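Secreted protein (Kutzneria albida DSM 43870, PDB 5M6Q) probably catalyses acyl transfer from the gamma-carboxamide of protein glutamine residues, as expected of a microbial transglutaminase used for site-specific labelling of proteins. Local coordinates at residues V51-E56 and Y175-Q180; W185-H190 and V196-T201. One frame throughout, in Å; residues are numbered along the deposited sequence.

Contact 1 of 2, residues V51-E56 and Y175-Q180; sequences VNLNRE and YGWFDQ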
loop_
_atom_site.group_PDB
_atom_site.type_symbol
_atom_site.label_atom_id
_atom_site.label_comp_id
_atom_site.label_asym_id
_atom_site.label_seq_id
_atom_site.Cartn_x
_atom_site.Cartn_y
_atom_site.Cartn_z
ATOM N N VAL A 51 -1.070 -7.658 -6.143
ATOM C CA VAL A 51 -0.830 -7.832 -7.565
ATOM C C VAL A 51 -0.032 -6.649 -8.124
ATOM O O VAL A 51 0.884 -6.830 -8.922
ATOM C CB VAL A 51 -2.136 -8.035 -8.312
ATOM C CG1 VAL A 51 -1.917 -7.915 -9.824
ATOM C CG2 VAL A 51 -2.700 -9.419 -7.958
ATOM N N ASN A 52 -0.335 -5.443 -7.677
ATOM C CA ASN A 52 0.376 -4.285 -8.212
ATOM C C ASN A 52 1.832 -4.157 -7.738
ATOM O O ASN A 52 2.640 -3.547 -8.419
ATOM C CB ASN A 52 -0.394 -3.005 -7.891
ATOM C CG ASN A 52 -1.622 -2.832 -8.772
ATOM O OD1 ASN A 52 -1.734 -3.454 -9.827
ATOM N ND2 ASN A 52 -2.549 -1.992 -8.337
ATOM N N LEU A 53 2.175 -4.723 -6.588
ATOM C CA LEU A 53 3.574 -4.733 -6.177
ATOM C C LEU A 53 4.418 -5.657 -7.055
ATOM O O LEU A 53 5.615 -5.439 -7.190
ATOM C CB LEU A 53 3.706 -5.135 -4.716
ATOM C CG LEU A 53 3.114 -4.097 -3.772
ATOM C CD1 LEU A 53 2.928 -4.687 -2.397
ATOM C CD2 LEU A 53 4.027 -2.873 -3.716
ATOM N N ASN A 54 3.793 -6.676 -7.649
ATOM C CA ASN A 54 4.448 -7.480 -8.689
ATOM C C ASN A 54 5.633 -8.232 -8.095
ATOM O O ASN A 54 6.665 -8.403 -8.729
ATOM C CB ASN A 54 4.898 -6.595 -9.866
ATOM C CG ASN A 54 5.325 -7.409 -11.097
ATOM O OD1 ASN A 54 4.951 -8.569 -11.240
ATOM N ND2 ASN A 54 6.101 -6.793 -11.981
ATOM N N ARG A 55 5.466 -8.674 -6.858
ATOM C CA ARG A 55 6.550 -9.280 -6.109
ATOM C C ARG A 55 6.189 -10.634 -5.553
ATOM O O ARG A 55 5.417 -10.741 -4.593
ATOM C CB ARG A 55 6.966 -8.360 -4.979
ATOM C CG ARG A 55 7.931 -7.325 -5.455
ATOM C CD ARG A 55 8.317 -6.440 -4.333
ATOM N NE ARG A 55 8.860 -7.175 -3.199
ATOM C CZ ARG A 55 9.162 -6.597 -2.045
ATOM N NH1 ARG A 55 8.961 -5.291 -1.908
ATOM N NH2 ARG A 55 9.653 -7.309 -1.039
ATOM N N GLU A 56 6.784 -11.667 -6.138
ATOM C CA GLU A 56 6.443 -13.035 -5.784
ATOM C C GLU A 56 6.853 -13.385 -4.364
ATOM O O GLU A 56 6.342 -14.342 -3.796
ATOM C CB GLU A 56 7.088 -14.002 -6.765
ATOM C CG GLU A 56 8.594 -13.956 -6.758
ATOM C CD GLU A 56 9.191 -14.929 -7.750
ATOM O OE1 GLU A 56 9.007 -16.156 -7.566
ATOM O OE2 GLU A 56 9.812 -14.454 -8.726
ATOM N N TYR A 175 -7.337 -2.025 1.846
ATOM C CA TYR A 175 -6.106 -1.606 1.179
ATOM C C TYR A 175 -6.469 -0.820 -0.043
ATOM O O TYR A 175 -7.314 -1.260 -0.816
ATOM C CB TYR A 175 -5.266 -2.806 0.745
ATOM C CG TYR A 175 -4.564 -3.483 1.881
ATOM C CD1 TYR A 175 -5.232 -4.395 2.691
ATOM C CD2 TYR A 175 -3.237 -3.200 2.156
ATOM C CE1 TYR A 175 -4.575 -5.018 3.759
ATOM C CE2 TYR A 175 -2.574 -3.818 3.215
ATOM C CZ TYR A 175 -3.248 -4.725 4.006
ATOM O OH TYR A 175 -2.585 -5.327 5.053
ATOM N N GLY A 176 -5.805 0.313 -0.243
ATOM C CA GLY A 176 -6.017 1.113 -1.431
ATOM C C GLY A 176 -4.712 1.399 -2.147
ATOM O O GLY A 176 -3.811 2.015 -1.596
ATOM N N TRP A 177 -4.626 0.947 -3.390
ATOM C CA TRP A 177 -3.447 1.160 -4.198
ATOM C C TRP A 177 -3.455 2.563 -4.772
ATOM O O TRP A 177 -4.442 2.982 -5.387
ATOM C CB TRP A 177 -3.386 0.140 -5.323
ATOM C CG TRP A 177 -2.272 0.436 -6.266
ATOM C CD1 TRP A 177 -2.341 1.134 -7.437
ATOM C CD2 TRP A 177 -0.907 0.062 -6.103
ATOM N NE1 TRP A 177 -1.100 1.211 -8.016
ATOM C CE2 TRP A 177 -0.201 0.555 -7.220
ATOM C CE3 TRP A 177 -0.212 -0.652 -5.129
ATOM C CZ2 TRP A 177 1.158 0.351 -7.391
ATOM C CZ3 TRP A 177 1.148 -0.855 -5.305
ATOM C CH2 TRP A 177 1.812 -0.360 -6.430
ATOM N N PHE A 178 -2.371 3.297 -4.561
ATOM C CA PHE A 178 -2.297 4.673 -5.042
ATOM C C PHE A 178 -1.920 4.735 -6.516
ATOM O O PHE A 178 -0.777 4.482 -6.881
ATOM C CB PHE A 178 -1.277 5.482 -4.232
ATOM C CG PHE A 178 -1.388 6.966 -4.414
ATOM C CD1 PHE A 178 -2.487 7.532 -5.078
ATOM C CD2 PHE A 178 -0.406 7.808 -3.904
ATOM C CE1 PHE A 178 -2.598 8.911 -5.235
ATOM C CE2 PHE A 178 -0.506 9.196 -4.051
ATOM C CZ PHE A 178 -1.610 9.747 -4.714
ATOM N N ASP A 179 -2.884 5.098 -7.352
ATOM C CA ASP A 179 -2.641 5.282 -8.777
ATOM C C ASP A 179 -2.291 6.749 -8.982
ATOM O O ASP A 179 -3.164 7.609 -8.978
ATOM C CB ASP A 179 -3.879 4.872 -9.581
ATOM C CG ASP A 179 -3.783 5.193 -11.090
ATOM O OD1 ASP A 179 -2.931 5.994 -11.545
ATOM O OD2 ASP A 179 -4.616 4.639 -11.836
ATOM N N GLN A 180 -1.010 7.021 -9.167
ATOM C CA GLN A 180 -0.542 8.393 -9.214
ATOM C C GLN A 180 -0.609 8.982 -10.625
ATOM O O GLN A 180 -0.245 10.130 -10.830
ATOM C CB GLN A 180 0.870 8.471 -8.643
ATOM C CG GLN A 180 0.854 8.202 -7.135
ATOM C CD GLN A 180 2.230 8.009 -6.518
ATOM O OE1 GLN A 180 2.785 6.912 -6.540
ATOM N NE2 GLN A 180 2.757 9.065 -5.909
#
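OD1 of Asn-52 is held by NE1 of Trp-25, on helix 18-28, and this hydrogen bond tethers one end of a carboxamide whose other end lies over the indole of Trp-177. There ND2 sits above the pyrrole half of the ring, with CG of Trp-177 3.2 Å away. The methylene behind it lies squarely above the benzene half: CB of Asn-52 stands 3.4 Å from the centroid of the six-membered ring of Trp-177 and only 4° off its normal, a CH-pi contact. The side chain thus spans both rings of one indole face, yet its amide is not stacked flat, since the two planes are 61° apart. Helix 47-53 is here packed against a strand of the antiparallel sheet, an alpha-plus-beta arrangement consistent with a relation to the clan of papain-like cysteine peptidases. With CG of Trp-177 anti to the backbone N (chi1 173°), the ring reaches from strand 174-179 toward the last turn of the helix. At the rim of the benzene half, CD2 of Leu-53 meets CZ3 of Trp-177 at 3.9 Å, close to the ring plane, so helix residues touch the ring both over a face and at an edge. Just beyond, Asn-54 leaves helical geometry with positive phi, and its ND2 donates to O of Lys-223 on strand 214-223.

Contact 2 of 2, residues W185-H190 and V196-T201; sequences WWHANH and VVYQST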
loop_
_atom_site.group_PDB
_atom_site.type_symbol
_atom_site.label_atom_id
_atom_site.label_comp_id
_atom_site.label_asym_id
_atom_site.label_seq_id
_atom_site.Cartn_x
_atom_site.Cartn_y
_atom_site.Cartn_z
ATOM N N TRP A 185 -7.535 5.835 -5.897
ATOM C CA TRP A 185 -7.194 4.801 -4.956
ATOM C C TRP A 185 -7.985 3.546 -5.308
ATOM O O TRP A 185 -9.212 3.578 -5.369
ATOM C CB TRP A 185 -7.475 5.289 -3.532
ATOM C CG TRP A 185 -6.525 6.391 -3.209
ATOM C CD1 TRP A 185 -6.629 7.701 -3.586
ATOM C CD2 TRP A 185 -5.263 6.264 -2.531
ATOM N NE1 TRP A 185 -5.524 8.404 -3.153
ATOM C CE2 TRP A 185 -4.675 7.547 -2.499
ATOM C CE3 TRP A 185 -4.585 5.195 -1.934
ATOM C CZ2 TRP A 185 -3.438 7.789 -1.892
ATOM C CZ3 TRP A 185 -3.365 5.437 -1.323
ATOM C CH2 TRP A 185 -2.800 6.725 -1.309
ATOM N N TRP A 186 -7.263 2.466 -5.595
ATOM C CA TRP A 186 -7.877 1.234 -6.073
ATOM C C TRP A 186 -8.042 0.235 -4.954
ATOM O O TRP A 186 -7.073 -0.143 -4.298
ATOM C CB TRP A 186 -7.037 0.643 -7.200
ATOM C CG TRP A 186 -7.070 1.503 -8.418
ATOM C CD1 TRP A 186 -6.371 2.654 -8.624
ATOM C CD2 TRP A 186 -7.875 1.302 -9.593
ATOM N NE1 TRP A 186 -6.680 3.177 -9.867
ATOM C CE2 TRP A 186 -7.598 2.366 -10.478
ATOM C CE3 TRP A 186 -8.807 0.332 -9.975
ATOM C CZ2 TRP A 186 -8.207 2.480 -11.730
ATOM C CZ3 TRP A 186 -9.406 0.444 -11.221
ATOM C CH2 TRP A 186 -9.103 1.505 -12.083
ATOM N N HIS A 187 -9.276 -0.181 -4.722
ATOM C CA HIS A 187 -9.530 -1.141 -3.675
ATOM C C HIS A 187 -10.646 -2.068 -4.132
ATOM O O HIS A 187 -10.901 -2.182 -5.323
ATOM C CB HIS A 187 -9.854 -0.450 -2.327
ATOM C CG HIS A 187 -10.936 0.590 -2.383
ATOM N ND1 HIS A 187 -11.951 0.645 -1.454
ATOM C CD2 HIS A 187 -11.126 1.648 -3.206
ATOM C CE1 HIS A 187 -12.739 1.669 -1.720
ATOM N NE2 HIS A 187 -12.259 2.298 -2.775
ATOM N N ALA A 188 -11.270 -2.769 -3.199
ATOM C CA ALA A 188 -12.299 -3.747 -3.560
ATOM C C ALA A 188 -13.176 -4.004 -2.345
ATOM O O ALA A 188 -12.868 -3.532 -1.246
ATOM C CB ALA A 188 -11.671 -5.064 -4.087
ATOM N N ASN A 189 -14.275 -4.727 -2.531
ATOM C CA ASN A 189 -15.196 -4.942 -1.422
ATOM C C ASN A 189 -14.765 -6.113 -0.541
ATOM O O ASN A 189 -14.701 -5.977 0.676
ATOM C CB ASN A 189 -16.634 -5.132 -1.922
ATOM C CG ASN A 189 -16.782 -6.247 -2.946
ATOM O OD1 ASN A 189 -15.807 -6.775 -3.493
ATOM N ND2 ASN A 189 -18.026 -6.605 -3.217
ATOM N N HIS A 190 -14.446 -7.243 -1.155
ATOM C CA HIS A 190 -14.057 -8.435 -0.417
ATOM C C HIS A 190 -13.535 -9.455 -1.412
ATOM O O HIS A 190 -13.531 -9.211 -2.625
ATOM C CB HIS A 190 -15.241 -9.002 0.412
ATOM C CG HIS A 190 -16.490 -9.233 -0.388
ATOM N ND1 HIS A 190 -16.580 -10.199 -1.367
ATOM C CD2 HIS A 190 -17.699 -8.618 -0.357
ATOM C CE1 HIS A 190 -17.788 -10.169 -1.909
ATOM N NE2 HIS A 190 -18.487 -9.223 -1.310
ATOM N N VAL A 196 -15.860 -6.884 -6.257
ATOM C CA VAL A 196 -15.959 -5.724 -7.135
ATOM C C VAL A 196 -14.761 -4.847 -6.850
ATOM O O VAL A 196 -14.465 -4.602 -5.688
ATOM C CB VAL A 196 -17.266 -4.924 -6.906
ATOM C CG1 VAL A 196 -17.310 -3.705 -7.820
ATOM C CG2 VAL A 196 -18.484 -5.822 -7.093
ATOM N N VAL A 197 -14.098 -4.362 -7.900
ATOM C CA VAL A 197 -12.987 -3.424 -7.763
ATOM C C VAL A 197 -13.491 -1.986 -7.754
ATOM O O VAL A 197 -14.421 -1.631 -8.493
ATOM C CB VAL A 197 -11.939 -3.676 -8.872
ATOM C CG1 VAL A 197 -10.982 -2.497 -9.047
ATOM C CG2 VAL A 197 -11.160 -4.923 -8.534
ATOM N N TYR A 198 -12.915 -1.169 -6.874
ATOM C CA TYR A 198 -13.294 0.236 -6.775
ATOM C C TYR A 198 -12.138 1.145 -7.132
ATOM O O TYR A 198 -10.996 0.887 -6.777
ATOM C CB TYR A 198 -13.748 0.597 -5.358
ATOM C CG TYR A 198 -14.887 -0.215 -4.830
ATOM C CD1 TYR A 198 -16.051 -0.407 -5.582
ATOM C CD2 TYR A 198 -14.821 -0.776 -3.560
ATOM C CE1 TYR A 198 -17.112 -1.152 -5.077
ATOM C CE2 TYR A 198 -15.871 -1.516 -3.049
ATOM C CZ TYR A 198 -17.010 -1.701 -3.810
ATOM O OH TYR A 198 -18.042 -2.435 -3.280
ATOM N N GLN A 199 -12.456 2.238 -7.794
ATOM C CA GLN A 199 -11.493 3.279 -8.087
ATOM C C GLN A 199 -12.053 4.532 -7.436
ATOM O O GLN A 199 -13.056 5.090 -7.913
ATOM C CB GLN A 199 -11.305 3.443 -9.600
ATOM C CG GLN A 199 -10.392 4.591 -10.004
ATOM C CD GLN A 199 -10.477 4.903 -11.490
ATOM O OE1 GLN A 199 -11.324 4.354 -12.201
ATOM N NE2 GLN A 199 -9.596 5.784 -11.968
ATOM N N SER A 200 -11.444 4.953 -6.329
ATOM C CA SER A 200 -12.022 6.027 -5.512
ATOM C C SER A 200 -11.156 7.266 -5.403
ATOM O O SER A 200 -9.935 7.209 -5.577
ATOM C CB SER A 200 -12.313 5.516 -4.104
ATOM O OG SER A 200 -13.247 4.459 -4.153
ATOM N N THR A 201 -11.792 8.391 -5.108
ATOM C CA THR A 201 -11.033 9.527 -4.616
ATOM C C THR A 201 -10.480 9.146 -3.250
ATOM O O THR A 201 -11.029 8.274 -2.570
ATOM C CB THR A 201 -11.882 10.783 -4.452
ATOM O OG1 THR A 201 -12.816 10.551 -3.403
ATOM C CG2 THR A 201 -12.628 11.142 -5.738
#
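NE2 of His-187 and OG of Ser-200 meet at 2.7 Å in a nearly straight hydrogen bond, 171°, with the hydroxyl in the plane of the imidazole; either atom could be the donor. CB of Tyr-198 lies over the ring face beside this bond, 3.4 Å from NE2 of His-187. Farther along, the tyrosine turns an edge toward the same imidazole, an edge-to-face pair with centroids 5.2 Å apart and planes at 61°. With its CG placed between the backbone N and the carbonyl carbon (chi1 52°), His-187 brings its ring across to the partner strand. ND1 is hydrogen-bonded to OD2 of Asp-174, so both ring nitrogens have partners and the imidazole's rotation is fixed. Underneath is an antiparallel beta hairpin in which His-187 with Tyr-198 and Trp-185 with Ser-200 are hydrogen-bonded pairs, the first including Tyr-198 N to His-187 O at 2.7 Å. The alternate residues project from the other face of the sheet. There CB and CG of the extended Gln-199 lie over one face of the indole of Trp-186, CB 3.7 Å from the centroid of its six-membered ring in a CH-pi contact. The amide follows roughly parallel to the indole, CD of Gln-199 3.3 Å from CZ2 of Trp-186, while CG1 of Val-197 touches the indole edge at CE3 of Trp-186. The amide of Gln-199 is positioned by Pro-5, whose carbonyl accepts from NE2. Toward the hairpin's connection, OD1 of Asn-189 accepts from N of Val-196 at 2.8 Å, the donor standing above the amide plane. The Tyr-198 side chain lies about 4 Å from a bound MES molecule, probably from the crystallisation liquor, and Thr-201 N-caps helix 202-205 through its bond to N of His-204.

Overall arrangement
The two contacts lie in series along the chain, contact 1 closing at 175-180 before contact 2 opens at 185-190, and their centres are about 12 Å apart. They share one antiparallel sheet, in which strands 174-179 and 184-188 are neighbours. N of Trp-177 and O of Trp-186, 2.8 Å apart, probably form a backbone hydrogen bond between these strands. Contact 1, near the centre of the chain, brings in helix 47-53 from the N-terminal half; contact 2 carries the sheet on to strand 196-200 and, next to it, strand 13-17, one of the two edge strands of the sheet. Chain regions from both halves of the sequence are thereby joined through adjacent strands of the transglutaminase fold.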